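Local coordinates for lysozyme (Asticcacaulis excentricus, PDB 6H9D), which is the muramidase domain of SpmX, a phage-lysin relative apparently detoxified and co-opted for bacterial morphogenesis, with probably reduced peptidoglycan-cleaving activity, at residues A2-I6 with V65-N70; K15-R21 with I34-H38. Residues are numbered along the deposited sequence.

In the fold
Interactions 1 and 2 have centres about 22 Å apart and do not touch; along the chain, interaction 2 is nested inside the loop that interaction 1 closes. Helix 50-71 is common ground: residues 65-70 near its C-terminal end receive the N-terminal segment in interaction 1, whereas residues further up the same helix, Ala53, Asp54 and Leu56, back interaction 2. Interaction 1 is a surface contact in which none of the touching residues is buried, dominated by charge and by a side-chain amide pairing with backbone. Interaction 2 is partly buried, joins the end of helix 8-16 to strand 32-35 and the turn after it, and relies on backbone pairing and an enclosed tyrosine.

Interaction 1. Residues A2-I6 with V65-N70; sequences ARHKI and VEAVNN
Arg3 reaches the helix with its guanidinium: NH2 forms a salt bridge to Glu66 OE1 at 2.6 Å, and NH1 donates a very short 2.3 Å hydrogen bond to Asn70 OD1, while Asn69 CB lies over one face of the group. Alongside, the carboxamide of Asn69 pairs with the backbone of His4 in both directions, His4 N to Asn69 OD1 at 2.9 Å and Asn69 ND2 to His4 O at 2.9 Å; ND2 also donates to Val65 O (2.8 Å), one helical turn earlier. Residues 3-6 are extended and run against the helix direction, with CA-CA distances of 6.2 Å for Arg3-Asn69 and 6.6 Å for Lys5-Val65. The N-terminal segment is thus laid on the long helix 50-71, which in phage lysozymes such as that of T4 connects the two lobes. Farther along, Val65 CG1 approaches His4 O (3.5 Å), and Ile6 CG2 packs on Val65 CG2 at 4.0 Å. Ile6 also touches helix 78-91, where Phe81 meets the His4 ring.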
# COMPACT_ATOMS: atom_id res chain seq x y z
N ALA A 2 10.66 15.27 -12.00
CA ALA A 2 9.35 14.60 -12.27
C ALA A 2 9.05 13.59 -11.16
O ALA A 2 8.95 12.39 -11.43
CB ALA A 2 9.40 13.93 -13.63
N ARG A 3 8.85 14.10 -9.94
CA ARG A 3 8.51 13.26 -8.80
C ARG A 3 6.99 13.25 -8.68
O ARG A 3 6.33 14.27 -8.90
CB ARG A 3 9.14 13.81 -7.52
CG ARG A 3 10.65 13.67 -7.46
CD ARG A 3 11.06 12.22 -7.27
NE ARG A 3 11.22 11.88 -5.86
CZ ARG A 3 11.98 10.88 -5.41
NH1 ARG A 3 12.65 10.12 -6.27
NH2 ARG A 3 12.06 10.64 -4.11
N HIS A 4 6.42 12.10 -8.33
CA HIS A 4 4.99 11.96 -8.21
C HIS A 4 4.55 12.08 -6.74
O HIS A 4 5.30 11.75 -5.81
CB HIS A 4 4.53 10.62 -8.79
CG HIS A 4 4.98 10.35 -10.18
ND1 HIS A 4 4.29 10.85 -11.28
CD2 HIS A 4 6.01 9.61 -10.66
CE1 HIS A 4 4.90 10.44 -12.38
NE2 HIS A 4 5.96 9.67 -12.02
N LYS A 5 3.29 12.48 -6.57
CA LYS A 5 2.59 12.52 -5.29
C LYS A 5 1.34 11.63 -5.37
O LYS A 5 0.68 11.57 -6.42
CB LYS A 5 2.20 13.96 -4.94
CG LYS A 5 3.37 14.93 -4.81
CD LYS A 5 2.98 16.39 -4.98
CE LYS A 5 4.08 17.23 -5.61
NZ LYS A 5 3.56 18.50 -6.18
N ILE A 6 1.00 10.98 -4.24
CA ILE A 6 -0.20 10.14 -4.23
C ILE A 6 -1.41 11.08 -4.26
O ILE A 6 -1.45 12.05 -3.51
CB ILE A 6 -0.24 9.17 -3.03
CG1 ILE A 6 -1.44 8.23 -3.14
CG2 ILE A 6 -0.23 9.87 -1.68
CD1 ILE A 6 -1.30 6.99 -2.32
N VAL A 65 5.75 6.66 -1.04
CA VAL A 65 5.78 7.62 -2.15
C VAL A 65 7.24 7.85 -2.59
O VAL A 65 7.55 7.85 -3.79
CB VAL A 65 5.06 8.93 -1.76
CG1 VAL A 65 5.35 10.10 -2.71
CG2 VAL A 65 3.57 8.72 -1.62
N GLU A 66 8.15 7.99 -1.61
CA GLU A 66 9.58 8.15 -1.89
C GLU A 66 10.14 6.90 -2.58
O GLU A 66 10.83 7.03 -3.58
CB GLU A 66 10.33 8.43 -0.59
CG GLU A 66 10.09 9.85 -0.10
CD GLU A 66 10.47 10.88 -1.14
OE1 GLU A 66 11.65 10.90 -1.54
OE2 GLU A 66 9.57 11.63 -1.60
N ALA A 67 9.84 5.72 -2.03
CA ALA A 67 10.33 4.46 -2.54
C ALA A 67 9.89 4.25 -4.00
O ALA A 67 10.68 3.82 -4.83
CB ALA A 67 9.88 3.32 -1.68
N VAL A 68 8.62 4.53 -4.31
CA VAL A 68 8.10 4.19 -5.64
C VAL A 68 8.76 5.13 -6.65
O VAL A 68 9.22 4.69 -7.70
CB VAL A 68 6.56 4.25 -5.70
CG1 VAL A 68 6.07 4.09 -7.13
CG2 VAL A 68 5.93 3.17 -4.82
N ASN A 69 8.88 6.38 -6.26
CA ASN A 69 9.55 7.41 -7.08
C ASN A 69 11.00 7.00 -7.32
O ASN A 69 11.46 7.10 -8.43
CB ASN A 69 9.53 8.74 -6.33
CG ASN A 69 8.33 9.57 -6.69
OD1 ASN A 69 8.11 9.85 -7.85
ND2 ASN A 69 7.55 9.95 -5.71
N ASN A 70 11.66 6.48 -6.29
CA ASN A 70 13.09 6.14 -6.41
C ASN A 70 13.30 4.81 -7.13
O ASN A 70 14.32 4.70 -7.79
CB ASN A 70 13.77 6.08 -5.05
CG ASN A 70 13.76 7.40 -4.31
OD1 ASN A 70 13.49 8.45 -4.88
ND2 ASN A 70 14.05 7.35 -3.03

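Interaction 2. Residues K15-R21 with I34-H38; sequences KSFEGLR and IGYGH. With GOL (glycerol), chain D.
Arg21 and Gly35 form an antiparallel hydrogen-bonded pair, CA-CA 4.7 Å, in which both backbone groups of each residue are satisfied: Arg21 N donates to Gly35 O at 2.9 Å and Gly35 N to Arg21 O at 2.8 Å. Gly35 has positive phi (68°), as does Gly37 (76°), and the chain turns back so that Ile34 N bonds His38 O (2.9 Å) and His38 N bonds Ile34 O (2.8 Å). On the other segment, Glu18 N donates to Lys15 O (2.9 Å) as the chain leaves helix 8-16, after which residues 18-21 are extended.

Tyr36, chi1 m, sends its ring between Lys15 and Leu20. Lys15 CG makes a CH-pi contact 3.5 Å from the ring centroid, Leu20 CD1 lies over the opposite face, and Glu18 CB comes within 3.6 Å of Tyr36 CD1. A water lies 2.5 Å from Tyr36 OH and accepts from Lys15 NZ at 3.0 Å; the ammonium also forms a salt bridge with Asp54. The His38 ring nitrogens are engaged by Asp60 and Ser41.

Glu18 OE2 accepts from O1 of a glycerol at 2.7 Å, probably a crystallisation additive. Glu18, leading a Glu-Gly-Leu-Arg sequence, matches the position of the catalytic glutamate in phage lysozymes such as that of T4, and the Ile-Gly-Tyr-Gly-His turn beside it belongs to the small beta lobe, an arrangement typical of the lysozyme active-site cleft.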
# COMPACT_ATOMS: atom_id res chain seq x y z
N LYS A 15 -7.14 3.58 1.98
CA LYS A 15 -7.96 3.64 3.18
C LYS A 15 -9.08 2.58 3.11
O LYS A 15 -9.54 2.10 4.13
CB LYS A 15 -8.51 5.06 3.28
CG LYS A 15 -9.21 5.43 4.57
CD LYS A 15 -9.84 6.81 4.47
CE LYS A 15 -8.80 7.87 4.21
NZ LYS A 15 -9.38 9.23 4.22
N SER A 16 -9.53 2.26 1.90
CA SER A 16 -10.68 1.38 1.70
C SER A 16 -10.34 -0.04 2.16
O SER A 16 -11.24 -0.80 2.45
CB SER A 16 -11.15 1.40 0.26
OG SER A 16 -10.22 0.74 -0.58
N PHE A 17 -9.05 -0.37 2.24
CA PHE A 17 -8.62 -1.68 2.67
C PHE A 17 -8.36 -1.71 4.18
O PHE A 17 -8.01 -2.75 4.72
CB PHE A 17 -7.36 -2.13 1.90
CG PHE A 17 -7.50 -2.07 0.40
CD1 PHE A 17 -8.51 -2.77 -0.24
CD2 PHE A 17 -6.63 -1.31 -0.37
CE1 PHE A 17 -8.66 -2.67 -1.61
CE2 PHE A 17 -6.77 -1.26 -1.75
CZ PHE A 17 -7.79 -1.94 -2.36
N GLU A 18 -8.48 -0.55 4.81
CA GLU A 18 -8.17 -0.38 6.24
C GLU A 18 -9.43 -0.08 7.04
O GLU A 18 -10.37 0.46 6.49
CB GLU A 18 -7.23 0.81 6.42
CG GLU A 18 -5.98 0.74 5.59
CD GLU A 18 -4.95 -0.18 6.21
OE1 GLU A 18 -5.06 -0.42 7.40
OE2 GLU A 18 -4.09 -0.68 5.49
N GLY A 19 -9.42 -0.47 8.31
CA GLY A 19 -10.52 -0.18 9.23
C GLY A 19 -10.11 0.95 10.14
O GLY A 19 -9.04 0.87 10.69
N LEU A 20 -10.95 1.97 10.28
CA LEU A 20 -10.61 3.12 11.15
C LEU A 20 -10.71 2.76 12.63
O LEU A 20 -11.75 2.30 13.05
CB LEU A 20 -11.53 4.30 10.82
CG LEU A 20 -11.50 5.42 11.84
CD1 LEU A 20 -10.14 6.08 11.87
CD2 LEU A 20 -12.58 6.45 11.58
N ARG A 21 -9.63 2.97 13.38
CA ARG A 21 -9.63 2.77 14.84
C ARG A 21 -9.54 4.17 15.45
O ARG A 21 -8.49 4.78 15.36
CB ARG A 21 -8.47 1.89 15.30
CG ARG A 21 -8.51 0.48 14.73
CD ARG A 21 -9.71 -0.34 15.18
NE ARG A 21 -9.74 -0.52 16.63
CZ ARG A 21 -9.05 -1.44 17.28
NH1 ARG A 21 -8.26 -2.27 16.62
NH2 ARG A 21 -9.14 -1.53 18.60
N ILE A 34 -3.38 3.38 16.06
CA ILE A 34 -4.56 4.22 15.93
C ILE A 34 -4.81 4.50 14.44
O ILE A 34 -3.93 4.30 13.60
CB ILE A 34 -4.38 5.51 16.75
CG1 ILE A 34 -5.73 6.14 17.10
CG2 ILE A 34 -3.45 6.50 16.04
CD1 ILE A 34 -5.64 7.25 18.14
N GLY A 35 -6.01 4.98 14.14
CA GLY A 35 -6.32 5.43 12.80
C GLY A 35 -6.34 4.24 11.86
O GLY A 35 -6.99 3.23 12.17
N TYR A 36 -5.61 4.34 10.74
CA TYR A 36 -5.51 3.27 9.77
C TYR A 36 -4.17 2.54 9.92
O TYR A 36 -3.33 2.62 9.05
CB TYR A 36 -5.66 3.84 8.36
CG TYR A 36 -6.96 4.56 8.13
CD1 TYR A 36 -8.17 3.88 8.08
CD2 TYR A 36 -6.98 5.93 7.99
CE1 TYR A 36 -9.37 4.56 7.91
CE2 TYR A 36 -8.17 6.62 7.80
CZ TYR A 36 -9.36 5.94 7.78
OH TYR A 36 -10.51 6.63 7.57
N GLY A 37 -3.97 1.92 11.08
CA GLY A 37 -2.76 1.15 11.39
C GLY A 37 -1.56 2.02 11.70
O GLY A 37 -0.47 1.55 11.52
N HIS A 38 -1.78 3.24 12.16
CA HIS A 38 -0.66 4.17 12.46
C HIS A 38 -0.04 3.84 13.82
O HIS A 38 -0.78 3.58 14.74
CB HIS A 38 -1.13 5.63 12.38
CG HIS A 38 -0.06 6.58 12.77
ND1 HIS A 38 0.90 6.98 11.90
CD2 HIS A 38 0.24 7.16 13.93
CE1 HIS A 38 1.72 7.79 12.50
NE2 HIS A 38 1.34 7.91 13.73
C1 GOL D . -1.80 -0.97 7.33
O1 GOL D . -1.57 -1.54 6.07
C2 GOL D . -0.61 -1.24 8.20
O2 GOL D . 0.56 -0.87 7.50
C3 GOL D . -0.69 -0.27 9.33
O3 GOL D . -0.27 -0.95 10.50
O HOH W 1 -10.27 9.10 7.13